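Local coordinates for protein E1 (Kluyveromyces marxianus, PDB 3VX6) that acts as an E1-like activating enzyme in autophagy, activating ATG12 for conjugation with ATG5 and ATG8 for conjugation with phosphatidylethanolamine, at residues N87-F92 with M125-A129; D116-I121 with N174-A178; M142-D148 with N254-S260. Numbering follows the deposited sequence.

Overall arrangement
The three contacts run through the N-terminal region of this E1-like enzyme, and two of them share a sheet. Interaction 1 packs the start of helix 89-94 on strand 123-130, whose neighbour, strand 135-144, leads into interaction 3; their centres lie about 25 Å apart and their nearest atoms about 7 Å. The centre of interaction 2 lies about 30 Å from that of interaction 1, at strand 177-181 of the second large sheet. Its 116-121 turn follows helix 97-114 and leads into strand 123-130, so it joins the two sheets. Interactions 2 and 3, with centres about 18 Å apart, touch where Ile120 packs on Phe145. Along the chain, interaction 1 closes before interaction 3 opens, whereas interaction 2 crosses both.

Interaction 1 (N87-F92 with M125-A129); sequences NTIELF and MISFA
Residues 125-129 form an extended strand, whereas 87-92 leave a loop and enter a helix at Ile89. Thr88 is the N-cap: its OG1 accepts from Leu91 N at 2.9 Å, and Phe92 N donates to Thr88 O at 3.0 Å, closing the first turn. The closest CA atoms are those of Ile89 and Phe128, 6.0 Å apart.

Mainly aromatic and apolar contacts bury 327 Å² in all. Phe128 (chi1 t) points toward the helix start and lays one ring face under the Thr88-Ile89 peptide, its CZ 3.3 Å from Ile89 N; its edge meets Asn87 O, 3.0 Å from Phe128 CE2. Ile89 CD1 lies 3.3 Å from Phe128 CD1. Phe92, also chi1 t, reaches back to the strand, placing CE1 3.8 Å from Ile126 CG1 and 3.3 Å from Ser127 CA, while its CB meets Phe128 CB at 3.8 Å.

Phe86 of strand 78-86 touches both Phe92 and Ile126. The capped helix start opens the beta-alpha-beta crossover from strand 78-86 to its parallel neighbour, strand 123-130.

Interaction 2 (D116-I121 with N174-A178); sequences DLNEII and NVIIA
An Asx turn at Asp116 opens a short 3-10 segment, 117-120, and presents Asn118 to the backbone entering strand 177-181. Asp116 OD1 accepts from Asn118 N at 2.6 Å and from Asn118 ND2 at 2.7 Å, fixing the amide that faces residues 174-178. Asn118 and Ile177 are in closest register, with CA atoms 5.1 Å apart.

With chi1 m and chi2 -78°, Asn118 uses both ends of its amide. Asn118 OD1 accepts from Ile177 N at 2.7 Å and, weakly, from Ile176 N at 3.0 Å; Asn118 ND2 donates to Ile177 O over a very short 2.4 Å. The side chain thus engages both polar backbone groups of Ile177, much as a neighbouring strand would.

Beside this polar centre, Ile177 (chi1 m, chi2 t) points toward the 3-10 turn. Ile177 CG2 lies 3.6 Å from Leu117 CB, and Ile177 CD1 is 3.6 Å from Ile121 CD1 and 4.2 Å from Ile120 CD1. Ile218 of helix 215-225 touches Leu117, Ile120 and Ile177, while Phe201 of strand 198-202 meets Ile121, Ile176 and Ile177. A water donates to Ile177 O at 3.0 Å and, weakly, to Asp116 OD2 at 3.4 Å.

Interaction 3 (M142-D148 with N254-S260); sequences MPSFQSD and NPSLKVS
The two segments run antiparallel, their end-to-end directions 153° apart. Both are largely extended, and they pair along most of their length. Ser144 and Ser260 form a hydrogen-bonded pair: Ser144 N donates to Ser260 O at 2.9 Å and Ser260 N to Ser144 O at 3.0 Å. Further along, Lys258 N donates to Gln146 O at 2.6 Å, with a weak return from Gln146 N to Lys258 O at 3.3 Å, and Asp148 N donates to Ser256 O at 2.7 Å. CA-H...O contacts lie between these bonds, such as Leu257 CA to Gln146 O at 3.2 Å. A water donates to Ser144 O (2.9 Å) and Lys258 O (2.8 Å) and is hydrogen-bonded to Ser260 OG (3.0 Å).

Among the side chains, Phe145 (chi1 p) sets its CB 3.8 Å from Leu257 CG and 4.0 Å from Val259 CG2, while Pro143 CB lies 4.2 Å from Val259 CG1. Leu108 of helix 97-114 packs against Pro143 and Phe145. At the far end Asn254 OD1 accepts from Ser256 N at 2.6 Å, an Asx turn, and Asp148 CB approaches Asn254 OD1 at 3.2 Å. The arrangement is an antiparallel pairing that runs on from strand 135-144 and leads the connection after strand 243-250 into strand 260-262.

Interaction 1 (N87-F92 with M125-A129)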
loop_
_atom_site.group_PDB
_atom_site.type_symbol
_atom_site.label_atom_id
_atom_site.label_comp_id
_atom_site.label_asym_id
_atom_site.label_seq_id
_atom_site.Cartn_x
_atom_site.Cartn_y
_atom_site.Cartn_z
ATOM N N ASN A 87 -2.197 -15.358 -18.172
ATOM C CA ASN A 87 -1.623 -15.940 -19.375
ATOM C C ASN A 87 -2.341 -15.538 -20.648
ATOM O O ASN A 87 -1.785 -15.647 -21.738
ATOM C CB ASN A 87 -1.576 -17.471 -19.249
ATOM C CG ASN A 87 -2.855 -18.059 -18.644
ATOM O OD1 ASN A 87 -3.754 -17.332 -18.194
ATOM N ND2 ASN A 87 -2.931 -19.388 -18.618
ATOM N N THR A 88 -3.573 -15.067 -20.521
ATOM C CA THR A 88 -4.306 -14.660 -21.704
ATOM C C THR A 88 -4.960 -13.316 -21.463
ATOM O O THR A 88 -5.294 -12.980 -20.324
ATOM C CB THR A 88 -5.400 -15.688 -22.099
ATOM O OG1 THR A 88 -6.649 -15.330 -21.493
ATOM C CG2 THR A 88 -5.005 -17.085 -21.650
ATOM N N ILE A 89 -5.132 -12.550 -22.540
ATOM C CA ILE A 89 -5.746 -11.228 -22.466
ATOM C C ILE A 89 -7.184 -11.333 -21.958
ATOM O O ILE A 89 -7.658 -10.467 -21.235
ATOM C CB ILE A 89 -5.750 -10.534 -23.858
ATOM C CG1 ILE A 89 -6.197 -9.075 -23.733
ATOM C CG2 ILE A 89 -6.708 -11.245 -24.798
ATOM C CD1 ILE A 89 -5.143 -8.143 -23.188
ATOM N N GLU A 90 -7.878 -12.400 -22.335
ATOM C CA GLU A 90 -9.257 -12.590 -21.908
ATOM C C GLU A 90 -9.336 -12.869 -20.416
ATOM O O GLU A 90 -10.231 -12.367 -19.736
ATOM C CB GLU A 90 -9.914 -13.728 -22.692
ATOM C CG GLU A 90 -10.078 -13.438 -24.174
ATOM C CD GLU A 90 -8.958 -14.019 -25.029
ATOM O OE1 GLU A 90 -7.793 -14.080 -24.571
ATOM O OE2 GLU A 90 -9.246 -14.404 -26.184
ATOM N N LEU A 91 -8.405 -13.671 -19.905
ATOM C CA LEU A 91 -8.374 -13.974 -18.481
ATOM C C LEU A 91 -8.089 -12.695 -17.714
ATOM O O LEU A 91 -8.622 -12.459 -16.626
ATOM C CB LEU A 91 -7.307 -15.025 -18.189
ATOM C CG LEU A 91 -7.852 -16.394 -18.584
ATOM C CD1 LEU A 91 -6.920 -17.522 -18.154
ATOM C CD2 LEU A 91 -9.221 -16.543 -17.930
ATOM N N PHE A 92 -7.236 -11.870 -18.306
ATOM C CA PHE A 92 -6.872 -10.588 -17.732
ATOM C C PHE A 92 -8.106 -9.693 -17.778
ATOM O O PHE A 92 -8.470 -9.078 -16.785
ATOM C CB PHE A 92 -5.730 -9.974 -18.542
ATOM C CG PHE A 92 -5.308 -8.625 -18.061
ATOM C CD1 PHE A 92 -4.451 -8.495 -16.966
ATOM C CD2 PHE A 92 -5.778 -7.480 -18.691
ATOM C CE1 PHE A 92 -4.062 -7.237 -16.505
ATOM C CE2 PHE A 92 -5.398 -6.220 -18.240
ATOM C CZ PHE A 92 -4.536 -6.099 -17.140
ATOM N N MET A 125 -0.280 -6.563 -8.475
ATOM C CA MET A 125 -0.352 -6.190 -9.867
ATOM C C MET A 125 -0.879 -7.358 -10.662
ATOM O O MET A 125 -0.456 -8.478 -10.454
ATOM C CB MET A 125 1.042 -5.806 -10.371
ATOM C CG MET A 125 1.075 -5.364 -11.813
ATOM S SD MET A 125 2.739 -4.961 -12.358
ATOM C CE MET A 125 2.698 -5.687 -13.992
ATOM N N ILE A 126 -1.847 -7.115 -11.528
ATOM C CA ILE A 126 -2.324 -8.187 -12.379
ATOM C C ILE A 126 -1.840 -7.726 -13.736
ATOM O O ILE A 126 -1.746 -6.526 -13.998
ATOM C CB ILE A 126 -3.861 -8.348 -12.387
ATOM C CG1 ILE A 126 -4.542 -7.012 -12.705
ATOM C CG2 ILE A 126 -4.311 -8.958 -11.060
ATOM C CD1 ILE A 126 -6.050 -7.108 -12.930
ATOM N N SER A 127 -1.494 -8.664 -14.596
ATOM C CA SER A 127 -0.995 -8.270 -15.894
ATOM C C SER A 127 -1.141 -9.365 -16.912
ATOM O O SER A 127 -1.504 -10.497 -16.601
ATOM C CB SER A 127 0.486 -7.870 -15.795
ATOM O OG SER A 127 1.310 -8.956 -15.384
ATOM N N PHE A 128 -0.881 -8.987 -18.148
ATOM C CA PHE A 128 -0.912 -9.899 -19.256
ATOM C C PHE A 128 0.226 -9.437 -20.113
ATOM O O PHE A 128 0.195 -8.335 -20.673
ATOM C CB PHE A 128 -2.199 -9.802 -20.057
ATOM C CG PHE A 128 -2.164 -10.623 -21.310
ATOM C CD1 PHE A 128 -2.485 -10.058 -22.542
ATOM C CD2 PHE A 128 -1.770 -11.960 -21.263
ATOM C CE1 PHE A 128 -2.413 -10.809 -23.704
ATOM C CE2 PHE A 128 -1.694 -12.715 -22.418
ATOM C CZ PHE A 128 -2.018 -12.138 -23.644
ATOM N N ALA A 129 1.258 -10.260 -20.173
ATOM C CA ALA A 129 2.410 -9.937 -20.978
ATOM C C ALA A 129 2.192 -10.669 -22.285
ATOM O O ALA A 129 2.291 -11.900 -22.346
ATOM C CB ALA A 129 3.683 -10.408 -20.297
#

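Interaction 2 (D116-I121 with N174-A178)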
loop_
_atom_site.group_PDB
_atom_site.type_symbol
_atom_site.label_atom_id
_atom_site.label_comp_id
_atom_site.label_asym_id
_atom_site.label_seq_id
_atom_site.Cartn_x
_atom_site.Cartn_y
_atom_site.Cartn_z
ATOM N N ASP A 116 1.048 -7.210 12.659
ATOM C CA ASP A 116 1.594 -5.863 12.716
ATOM C C ASP A 116 0.836 -5.053 11.678
ATOM O O ASP A 116 0.402 -5.600 10.660
ATOM C CB ASP A 116 3.092 -5.912 12.375
ATOM C CG ASP A 116 3.802 -4.580 12.587
ATOM O OD1 ASP A 116 3.466 -3.590 11.899
ATOM O OD2 ASP A 116 4.714 -4.525 13.441
ATOM N N LEU A 117 0.655 -3.759 11.933
ATOM C CA LEU A 117 -0.046 -2.915 10.978
ATOM C C LEU A 117 0.765 -2.761 9.694
ATOM O O LEU A 117 0.206 -2.559 8.620
ATOM C CB LEU A 117 -0.331 -1.530 11.562
ATOM C CG LEU A 117 -1.213 -1.477 12.798
ATOM C CD1 LEU A 117 -1.589 -0.044 13.035
ATOM C CD2 LEU A 117 -2.447 -2.343 12.613
ATOM N N ASN A 118 2.083 -2.848 9.793
ATOM C CA ASN A 118 2.889 -2.717 8.593
ATOM C C ASN A 118 2.411 -3.700 7.548
ATOM O O ASN A 118 2.511 -3.438 6.358
ATOM C CB ASN A 118 4.359 -2.996 8.889
ATOM C CG ASN A 118 5.064 -1.810 9.514
ATOM O OD1 ASN A 118 5.426 -0.843 8.825
ATOM N ND2 ASN A 118 5.256 -1.865 10.827
ATOM N N GLU A 119 1.878 -4.829 7.991
ATOM C CA GLU A 119 1.424 -5.846 7.057
ATOM C C GLU A 119 0.175 -5.518 6.274
ATOM O O GLU A 119 -0.132 -6.198 5.296
ATOM C CB GLU A 119 1.212 -7.172 7.775
ATOM C CG GLU A 119 2.469 -7.752 8.354
ATOM C CD GLU A 119 2.260 -9.157 8.865
ATOM O OE1 GLU A 119 3.042 -9.575 9.741
ATOM O OE2 GLU A 119 1.327 -9.849 8.385
ATOM N N ILE A 120 -0.555 -4.494 6.692
ATOM C CA ILE A 120 -1.780 -4.131 5.990
ATOM C C ILE A 120 -1.480 -3.396 4.692
ATOM O O ILE A 120 -2.373 -3.184 3.868
ATOM C CB ILE A 120 -2.668 -3.241 6.847
ATOM C CG1 ILE A 120 -1.978 -1.893 7.055
ATOM C CG2 ILE A 120 -2.971 -3.940 8.158
ATOM C CD1 ILE A 120 -2.675 -0.988 7.997
ATOM N N ILE A 121 -0.218 -3.017 4.516
ATOM C CA ILE A 121 0.211 -2.294 3.326
ATOM C C ILE A 121 0.938 -3.176 2.337
ATOM O O ILE A 121 1.926 -3.817 2.676
ATOM C CB ILE A 121 1.148 -1.117 3.682
ATOM C CG1 ILE A 121 0.346 -0.015 4.367
ATOM C CG2 ILE A 121 1.842 -0.595 2.417
ATOM C CD1 ILE A 121 1.163 1.192 4.708
ATOM N N ASN A 174 13.359 0.781 10.113
ATOM C CA ASN A 174 13.088 0.274 8.786
ATOM C C ASN A 174 11.581 0.065 8.551
ATOM O O ASN A 174 11.176 -0.386 7.480
ATOM C CB ASN A 174 13.842 -1.050 8.601
ATOM C CG ASN A 174 14.197 -1.326 7.153
ATOM O OD1 ASN A 174 14.490 -2.462 6.781
ATOM N ND2 ASN A 174 14.185 -0.283 6.327
ATOM N N VAL A 175 10.750 0.395 9.536
ATOM C CA VAL A 175 9.307 0.207 9.385
ATOM C C VAL A 175 8.628 1.447 8.865
ATOM O O VAL A 175 9.110 2.558 9.080
ATOM C CB VAL A 175 8.631 -0.188 10.708
ATOM C CG1 VAL A 175 9.203 -1.504 11.198
ATOM C CG2 VAL A 175 8.828 0.901 11.735
ATOM N N ILE A 176 7.507 1.252 8.174
ATOM C CA ILE A 176 6.756 2.368 7.617
ATOM C C ILE A 176 5.551 2.686 8.509
ATOM O O ILE A 176 4.947 3.754 8.414
ATOM C CB ILE A 176 6.382 2.088 6.105
ATOM C CG1 ILE A 176 5.041 2.706 5.740
ATOM C CG2 ILE A 176 6.360 0.604 5.830
ATOM C CD1 ILE A 176 3.902 1.783 5.970
ATOM N N ILE A 177 5.234 1.756 9.400
ATOM C CA ILE A 177 4.147 1.925 10.356
ATOM C C ILE A 177 4.608 1.415 11.728
ATOM O O ILE A 177 5.199 0.339 11.846
ATOM C CB ILE A 177 2.880 1.135 9.969
ATOM C CG1 ILE A 177 2.247 1.701 8.702
ATOM C CG2 ILE A 177 1.857 1.230 11.103
ATOM C CD1 ILE A 177 0.987 0.957 8.283
ATOM N N ALA A 178 4.357 2.203 12.759
ATOM C CA ALA A 178 4.726 1.820 14.112
ATOM C C ALA A 178 3.701 2.449 15.043
ATOM O O ALA A 178 2.725 3.052 14.589
ATOM C CB ALA A 178 6.135 2.323 14.445
HETATM O O HOH W 1 6.364 -1.534 13.828
#

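Interaction 3 (M142-D148 with N254-S260)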
loop_
_atom_site.group_PDB
_atom_site.type_symbol
_atom_site.label_atom_id
_atom_site.label_comp_id
_atom_site.label_asym_id
_atom_site.label_seq_id
_atom_site.Cartn_x
_atom_site.Cartn_y
_atom_site.Cartn_z
ATOM N N MET A 142 -3.153 -1.165 -4.702
ATOM C CA MET A 142 -2.603 -1.227 -3.360
ATOM C C MET A 142 -3.901 -1.238 -2.566
ATOM O O MET A 142 -4.508 -0.194 -2.352
ATOM C CB MET A 142 -1.780 0.020 -3.060
ATOM C CG MET A 142 -1.071 -0.042 -1.730
ATOM S SD MET A 142 -0.091 1.407 -1.494
ATOM C CE MET A 142 1.524 0.881 -2.056
ATOM N N PRO A 143 -4.357 -2.430 -2.145
ATOM C CA PRO A 143 -5.598 -2.557 -1.395
ATOM C C PRO A 143 -5.780 -1.592 -0.257
ATOM O O PRO A 143 -4.926 -1.433 0.614
ATOM C CB PRO A 143 -5.581 -4.010 -0.944
ATOM C CG PRO A 143 -4.877 -4.665 -2.036
ATOM C CD PRO A 143 -3.700 -3.737 -2.220
ATOM N N SER A 144 -6.929 -0.938 -0.320
ATOM C CA SER A 144 -7.371 0.042 0.648
ATOM C C SER A 144 -8.748 -0.459 1.076
ATOM O O SER A 144 -9.730 -0.326 0.348
ATOM C CB SER A 144 -7.478 1.412 -0.019
ATOM O OG SER A 144 -8.242 2.292 0.783
ATOM N N PHE A 145 -8.815 -1.059 2.255
ATOM C CA PHE A 145 -10.075 -1.584 2.742
ATOM C C PHE A 145 -10.638 -0.769 3.883
ATOM O O PHE A 145 -9.936 0.018 4.519
ATOM C CB PHE A 145 -9.899 -3.018 3.205
ATOM C CG PHE A 145 -8.756 -3.197 4.150
ATOM C CD1 PHE A 145 -7.465 -3.407 3.669
ATOM C CD2 PHE A 145 -8.965 -3.157 5.526
ATOM C CE1 PHE A 145 -6.404 -3.577 4.549
ATOM C CE2 PHE A 145 -7.916 -3.325 6.408
ATOM C CZ PHE A 145 -6.633 -3.536 5.925
ATOM N N GLN A 146 -11.920 -0.991 4.138
ATOM C CA GLN A 146 -12.653 -0.307 5.187
ATOM C C GLN A 146 -14.008 -0.981 5.343
ATOM O O GLN A 146 -14.421 -1.773 4.498
ATOM C CB GLN A 146 -12.879 1.141 4.796
ATOM C CG GLN A 146 -13.717 1.287 3.549
ATOM C CD GLN A 146 -14.241 2.683 3.383
ATOM O OE1 GLN A 146 -13.491 3.611 3.086
ATOM N NE2 GLN A 146 -15.538 2.849 3.588
ATOM N N SER A 147 -14.705 -0.666 6.427
ATOM C CA SER A 147 -16.028 -1.223 6.645
ATOM C C SER A 147 -16.956 -0.602 5.599
ATOM O O SER A 147 -16.829 0.576 5.262
ATOM C CB SER A 147 -16.513 -0.876 8.054
ATOM O OG SER A 147 -17.873 -1.239 8.227
ATOM N N ASP A 148 -17.887 -1.397 5.086
ATOM C CA ASP A 148 -18.834 -0.927 4.073
ATOM C C ASP A 148 -19.697 0.239 4.571
ATOM O O ASP A 148 -20.454 0.105 5.534
ATOM C CB ASP A 148 -19.733 -2.087 3.639
ATOM C CG ASP A 148 -20.119 -2.009 2.175
ATOM O OD1 ASP A 148 -20.878 -2.890 1.714
ATOM O OD2 ASP A 148 -19.657 -1.073 1.485
ATOM N N ASN A 254 -20.298 -2.024 9.843
ATOM C CA ASN A 254 -20.932 -2.941 8.904
ATOM C C ASN A 254 -20.088 -4.213 8.739
ATOM O O ASN A 254 -18.863 -4.153 8.751
ATOM C CB ASN A 254 -21.138 -2.263 7.551
ATOM C CG ASN A 254 -21.807 -3.177 6.551
ATOM O OD1 ASN A 254 -21.145 -3.957 5.865
ATOM N ND2 ASN A 254 -23.131 -3.108 6.480
ATOM N N PRO A 255 -20.744 -5.382 8.602
ATOM C CA PRO A 255 -20.088 -6.686 8.435
ATOM C C PRO A 255 -19.311 -6.854 7.123
ATOM O O PRO A 255 -18.592 -7.841 6.947
ATOM C CB PRO A 255 -21.248 -7.678 8.522
ATOM C CG PRO A 255 -22.284 -6.945 9.308
ATOM C CD PRO A 255 -22.198 -5.558 8.765
ATOM N N SER A 256 -19.463 -5.910 6.199
ATOM C CA SER A 256 -18.763 -5.996 4.917
ATOM C C SER A 256 -17.530 -5.104 4.815
ATOM O O SER A 256 -17.431 -4.065 5.471
ATOM C CB SER A 256 -19.711 -5.664 3.763
ATOM O OG SER A 256 -20.682 -6.677 3.602
ATOM N N LEU A 257 -16.596 -5.522 3.972
ATOM C CA LEU A 257 -15.358 -4.784 3.756
ATOM C C LEU A 257 -15.422 -4.158 2.365
ATOM O O LEU A 257 -15.739 -4.843 1.396
ATOM C CB LEU A 257 -14.176 -5.750 3.838
ATOM C CG LEU A 257 -12.842 -5.188 4.300
ATOM C CD1 LEU A 257 -12.972 -4.748 5.749
ATOM C CD2 LEU A 257 -11.759 -6.239 4.146
ATOM N N LYS A 258 -15.142 -2.865 2.252
ATOM C CA LYS A 258 -15.180 -2.226 0.946
ATOM C C LYS A 258 -13.750 -1.982 0.500
ATOM O O LYS A 258 -13.067 -1.107 1.029
ATOM C CB LYS A 258 -15.963 -0.902 1.006
ATOM C CG LYS A 258 -16.298 -0.283 -0.367
ATOM C CD LYS A 258 -15.124 0.497 -0.945
ATOM C CE LYS A 258 -15.433 1.106 -2.330
ATOM N NZ LYS A 258 -15.488 0.117 -3.459
ATOM N N VAL A 259 -13.291 -2.752 -0.477
ATOM C CA VAL A 259 -11.929 -2.587 -0.954
ATOM C C VAL A 259 -11.786 -1.867 -2.296
ATOM O O VAL A 259 -12.571 -2.066 -3.218
ATOM C CB VAL A 259 -11.216 -3.944 -1.068
ATOM C CG1 VAL A 259 -9.716 -3.721 -1.161
ATOM C CG2 VAL A 259 -11.573 -4.835 0.116
ATOM N N SER A 260 -10.771 -1.019 -2.383
ATOM C CA SER A 260 -10.452 -0.278 -3.596
ATOM C C SER A 260 -8.933 -0.269 -3.636
ATOM O O SER A 260 -8.299 -0.964 -2.839
ATOM C CB SER A 260 -10.991 1.140 -3.514
ATOM O OG SER A 260 -10.508 1.781 -2.353
HETATM O O HOH W 2 -12.070 1.324 0.209
#